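Local coordinates for Sodium/sialic acid symporter SiaT (Proteus mirabilis, PDB 5NV9), which couples the inward sodium gradient to uptake of the sialic acid N-acetylneuraminic acid across the bacterial inner membrane, working as a symporter with the LeuT fold, at residues Phe39-Ser53 / Gln259-Thr273. Residues are numbered along the deposited sequence; the frame is centred on the assembly and turned at random. Where two conformers were deposited one is given.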
# COMPACT_ATOMS: atom_id res chain seq x y z
N PHE A 39 -11.72 13.04 7.63
CA PHE A 39 -11.25 12.52 6.35
C PHE A 39 -10.33 13.48 5.59
O PHE A 39 -9.51 13.03 4.80
CB PHE A 39 -12.43 12.11 5.45
CG PHE A 39 -13.31 11.00 6.03
CD1 PHE A 39 -12.78 9.81 6.41
CD2 PHE A 39 -14.67 11.20 6.18
CE1 PHE A 39 -13.57 8.82 6.91
CE2 PHE A 39 -15.50 10.21 6.68
CZ PHE A 39 -14.95 9.00 7.03
N ARG A 40 -10.50 14.80 5.79
CA ARG A 40 -9.75 15.81 5.05
C ARG A 40 -8.76 16.55 5.97
O ARG A 40 -7.88 17.25 5.49
CB ARG A 40 -10.68 16.78 4.31
CG ARG A 40 -11.58 16.05 3.29
CD ARG A 40 -12.60 16.95 2.50
NE ARG A 40 -12.03 18.25 2.23
CZ ARG A 40 -11.46 18.65 1.11
NH1 ARG A 40 -11.44 17.92 0.02
NH2 ARG A 40 -10.96 19.86 1.07
N GLY A 41 -8.87 16.37 7.28
CA GLY A 41 -7.90 16.96 8.19
C GLY A 41 -7.99 18.50 8.30
O GLY A 41 -7.05 19.14 8.79
N GLY A 42 -9.12 19.09 7.89
CA GLY A 42 -9.31 20.52 7.86
C GLY A 42 -8.26 21.34 7.12
O GLY A 42 -8.08 22.50 7.40
N GLY A 43 -7.55 20.76 6.18
CA GLY A 43 -6.41 21.48 5.56
C GLY A 43 -5.24 21.80 6.47
O GLY A 43 -4.43 22.64 6.11
N ARG A 44 -5.11 21.12 7.63
CA ARG A 44 -4.03 21.39 8.62
C ARG A 44 -2.71 20.56 8.45
O ARG A 44 -1.79 20.69 9.26
CB ARG A 44 -4.52 21.17 10.06
CG ARG A 44 -5.50 22.21 10.57
CD ARG A 44 -6.03 21.83 11.94
NE ARG A 44 -6.86 20.63 11.91
CZ ARG A 44 -8.17 20.60 11.70
NH1 ARG A 44 -8.86 21.73 11.50
NH2 ARG A 44 -8.81 19.43 11.70
N VAL A 45 -2.60 19.72 7.44
CA VAL A 45 -1.43 18.89 7.30
C VAL A 45 -0.41 19.56 6.40
O VAL A 45 -0.71 19.98 5.31
CB VAL A 45 -1.84 17.53 6.78
CG1 VAL A 45 -0.65 16.60 6.61
CG2 VAL A 45 -2.87 16.97 7.76
N PRO A 46 0.82 19.71 6.87
CA PRO A 46 1.78 20.17 5.83
C PRO A 46 2.19 19.11 4.85
O PRO A 46 2.06 17.88 5.13
CB PRO A 46 3.06 20.51 6.65
CG PRO A 46 2.91 19.76 7.92
CD PRO A 46 1.43 19.53 8.18
N GLY A 47 2.76 19.59 3.74
CA GLY A 47 3.18 18.75 2.65
C GLY A 47 4.15 17.68 3.03
O GLY A 47 3.95 16.52 2.69
N TRP A 48 5.22 18.05 3.72
CA TRP A 48 6.21 17.05 4.09
C TRP A 48 5.57 15.92 4.87
O TRP A 48 5.90 14.79 4.63
CB TRP A 48 7.37 17.66 4.86
CG TRP A 48 7.08 18.07 6.32
CD1 TRP A 48 6.73 19.30 6.77
CD2 TRP A 48 7.21 17.23 7.46
NE1 TRP A 48 6.57 19.27 8.16
CE2 TRP A 48 6.88 18.01 8.61
CE3 TRP A 48 7.58 15.88 7.64
CZ2 TRP A 48 6.88 17.48 9.91
CZ3 TRP A 48 7.59 15.36 8.96
CH2 TRP A 48 7.22 16.16 10.07
N ALA A 49 4.68 16.22 5.82
CA ALA A 49 4.03 15.16 6.63
C ALA A 49 3.11 14.22 5.80
O ALA A 49 3.08 12.92 5.95
CB ALA A 49 3.24 15.81 7.76
N ALA A 50 2.32 14.84 4.94
CA ALA A 50 1.47 14.07 3.99
C ALA A 50 2.33 13.19 3.07
O ALA A 50 1.97 12.07 2.77
CB ALA A 50 0.57 14.97 3.20
N GLY A 51 3.50 13.67 2.67
CA GLY A 51 4.39 12.87 1.80
C GLY A 51 5.04 11.68 2.46
O GLY A 51 5.17 10.63 1.85
N VAL A 52 5.46 11.83 3.72
CA VAL A 52 5.89 10.68 4.51
C VAL A 52 4.74 9.67 4.76
O VAL A 52 4.92 8.42 4.87
CB VAL A 52 6.52 11.11 5.89
CG1 VAL A 52 7.02 9.85 6.61
CG2 VAL A 52 7.73 12.06 5.65
N SER A 53 3.57 10.20 4.94
CA SER A 53 2.38 9.38 5.17
C SER A 53 2.01 8.55 3.92
O SER A 53 1.51 7.41 4.05
CB SER A 53 1.17 10.27 5.55
OG SER A 53 0.01 9.46 5.71
N GLN A 259 -6.29 10.38 -1.11
CA GLN A 259 -6.67 11.17 0.08
C GLN A 259 -5.59 12.12 0.61
O GLN A 259 -5.90 13.22 1.10
CB GLN A 259 -7.07 10.21 1.20
CG GLN A 259 -8.24 10.68 2.03
CD GLN A 259 -8.50 9.73 3.17
OE1 GLN A 259 -8.27 8.52 3.01
NE2 GLN A 259 -8.95 10.25 4.35
N ARG A 260 -4.32 11.73 0.51
CA ARG A 260 -3.23 12.62 0.96
C ARG A 260 -3.03 13.83 0.06
O ARG A 260 -2.39 14.78 0.48
CB ARG A 260 -1.90 11.88 1.07
CG ARG A 260 -1.68 11.20 2.39
CD ARG A 260 -2.33 9.85 2.47
NE ARG A 260 -2.24 9.29 3.82
CZ ARG A 260 -3.17 8.53 4.40
NH1 ARG A 260 -4.26 8.19 3.74
NH2 ARG A 260 -3.01 8.13 5.64
N TYR A 261 -3.57 13.82 -1.16
CA TYR A 261 -3.45 14.96 -2.05
C TYR A 261 -4.34 16.14 -1.66
O TYR A 261 -4.11 17.26 -2.13
CB TYR A 261 -3.77 14.56 -3.51
CG TYR A 261 -2.91 13.39 -4.09
CD1 TYR A 261 -1.64 13.05 -3.57
CD2 TYR A 261 -3.38 12.66 -5.17
CE1 TYR A 261 -0.88 12.00 -4.14
CE2 TYR A 261 -2.62 11.65 -5.76
CZ TYR A 261 -1.40 11.29 -5.25
OH TYR A 261 -0.73 10.24 -5.91
N ILE A 262 -5.37 15.90 -0.86
CA ILE A 262 -6.37 16.91 -0.51
C ILE A 262 -6.29 17.39 0.96
O ILE A 262 -7.05 18.25 1.39
CB ILE A 262 -7.80 16.42 -0.91
CG1 ILE A 262 -8.18 15.09 -0.28
CG2 ILE A 262 -7.83 16.14 -2.41
CD1 ILE A 262 -8.88 15.21 1.04
N VAL A 263 -5.37 16.81 1.75
CA VAL A 263 -5.23 17.25 3.15
C VAL A 263 -4.37 18.49 3.33
O VAL A 263 -4.36 19.10 4.44
CB VAL A 263 -4.67 16.12 4.06
CG1 VAL A 263 -5.62 14.96 4.11
CG2 VAL A 263 -3.29 15.67 3.65
N THR A 264 -3.59 18.83 2.30
CA THR A 264 -2.75 20.02 2.27
C THR A 264 -3.56 21.26 1.85
O THR A 264 -4.50 21.17 1.05
CB THR A 264 -1.65 19.83 1.25
OG1 THR A 264 -2.19 19.16 0.08
CG2 THR A 264 -0.61 18.97 1.83
N ASP A 265 -3.10 22.42 2.28
CA ASP A 265 -3.92 23.61 2.14
C ASP A 265 -3.69 24.36 0.82
O ASP A 265 -4.49 25.18 0.45
CB ASP A 265 -3.70 24.55 3.32
CG ASP A 265 -4.88 25.38 3.59
OD1 ASP A 265 -5.93 24.82 3.93
OD2 ASP A 265 -4.78 26.61 3.46
N SER A 266 -2.62 24.06 0.13
CA SER A 266 -2.34 24.73 -1.12
C SER A 266 -1.69 23.76 -2.06
O SER A 266 -1.32 22.63 -1.67
CB SER A 266 -1.38 25.88 -0.85
OG SER A 266 -0.13 25.37 -0.38
N ILE A 267 -1.53 24.20 -3.31
CA ILE A 267 -0.94 23.36 -4.35
C ILE A 267 0.56 23.32 -4.10
O ILE A 267 1.23 22.32 -4.43
CB ILE A 267 -1.34 23.80 -5.78
CG1 ILE A 267 -0.95 22.73 -6.82
CG2 ILE A 267 -0.67 25.09 -6.17
CD1 ILE A 267 -1.96 21.60 -6.96
N LYS A 268 1.10 24.37 -3.48
CA LYS A 268 2.52 24.42 -3.11
C LYS A 268 2.86 23.28 -2.18
O LYS A 268 3.89 22.59 -2.36
CB LYS A 268 2.87 25.73 -2.44
CG LYS A 268 4.30 25.87 -1.91
CD LYS A 268 4.46 27.22 -1.19
CE LYS A 268 5.72 27.23 -0.35
NZ LYS A 268 6.20 28.61 -0.14
N GLU A 269 2.00 23.08 -1.19
CA GLU A 269 2.20 22.03 -0.16
C GLU A 269 1.92 20.65 -0.75
O GLU A 269 2.55 19.69 -0.35
CB GLU A 269 1.32 22.30 1.06
CG GLU A 269 1.85 23.45 1.93
CD GLU A 269 3.28 23.17 2.41
OE1 GLU A 269 3.66 21.98 2.57
OE2 GLU A 269 4.07 24.13 2.60
N THR A 270 1.00 20.59 -1.73
CA THR A 270 0.74 19.39 -2.49
C THR A 270 1.94 18.90 -3.24
O THR A 270 2.23 17.70 -3.22
CB THR A 270 -0.51 19.54 -3.40
OG1 THR A 270 -1.61 20.06 -2.62
CG2 THR A 270 -0.91 18.25 -3.95
N LYS A 271 2.65 19.81 -3.92
CA LYS A 271 3.92 19.45 -4.52
C LYS A 271 4.96 18.89 -3.51
O LYS A 271 5.72 17.92 -3.77
CB LYS A 271 4.53 20.67 -5.22
CG LYS A 271 5.42 20.34 -6.38
CD LYS A 271 6.36 21.47 -6.79
CE LYS A 271 5.74 22.83 -6.68
NZ LYS A 271 4.53 22.99 -7.54
N ARG A 272 5.02 19.53 -2.35
CA ARG A 272 5.88 19.03 -1.31
C ARG A 272 5.54 17.61 -0.86
O ARG A 272 6.46 16.85 -0.53
CB ARG A 272 5.86 20.00 -0.12
CG ARG A 272 6.66 21.21 -0.46
CD ARG A 272 6.45 22.32 0.55
NE ARG A 272 7.42 23.37 0.30
CZ ARG A 272 7.65 24.42 1.09
NH1 ARG A 272 6.94 24.59 2.20
NH2 ARG A 272 8.62 25.29 0.78
N THR A 273 4.25 17.27 -0.83
CA THR A 273 3.84 15.90 -0.56
C THR A 273 4.49 14.94 -1.60
O THR A 273 5.11 13.91 -1.24
CB THR A 273 2.29 15.75 -0.61
OG1 THR A 273 1.67 16.60 0.34
CG2 THR A 273 1.82 14.31 -0.40
O HOH W 1 -1.10 22.39 4.23
O HOH W 2 5.88 20.91 3.79
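Gly-47 and Gly-51 lie against Thr-273 where helices 47-53 and 267-273 cross at -36° with axes 7.2 Å apart, a worked example of how glycines let helices pack backbone to backbone. CA of Gly-51 comes within 3.3 Å of Thr-273 O, and CA-H...O contacts run both ways at Gly-47. The Thr-273 methyl, opposite its own nitrogen, rests on Gly-51, while OG1 lies 3.5 Å from Ala-50 CB. Val-263 extends this tight part: CG2 touches Val-45 CB and Ala-50 CB, each at 3.9 Å, and CG1 meets Arg-40 O. Deeper in, Arg-260 NE donates to Ser-53 OG, 2.9 Å away and in the guanidinium plane; Ser-53 OG also bonds Asp-182, a sodium ligand, and the Arg-260 side chain comes about 4 Å from a bound sodium ion, consistent with a second-shell role. Gln-259 NE2 gives Phe-39 O a nearly straight bond (172°) on a carbonyl lone pair and also bonds Asn-349, while OE1 pairs with Ser-350. The outer side of the same helix crossing is looser and wetter, with exposed Asp-265 and Trp-48 at its margin. There Glu-269 OE1 takes Gly-47 N at 2.8 Å and a water that also accepts from Trp-48 N; a second water joins Val-45 O to Asp-265 N. Around this cytoplasmic-side junction, helix 328-361 packs on Phe-39, helix 155-203 touches Ser-53 and Arg-260, and helix 89-102 lies against Tyr-261.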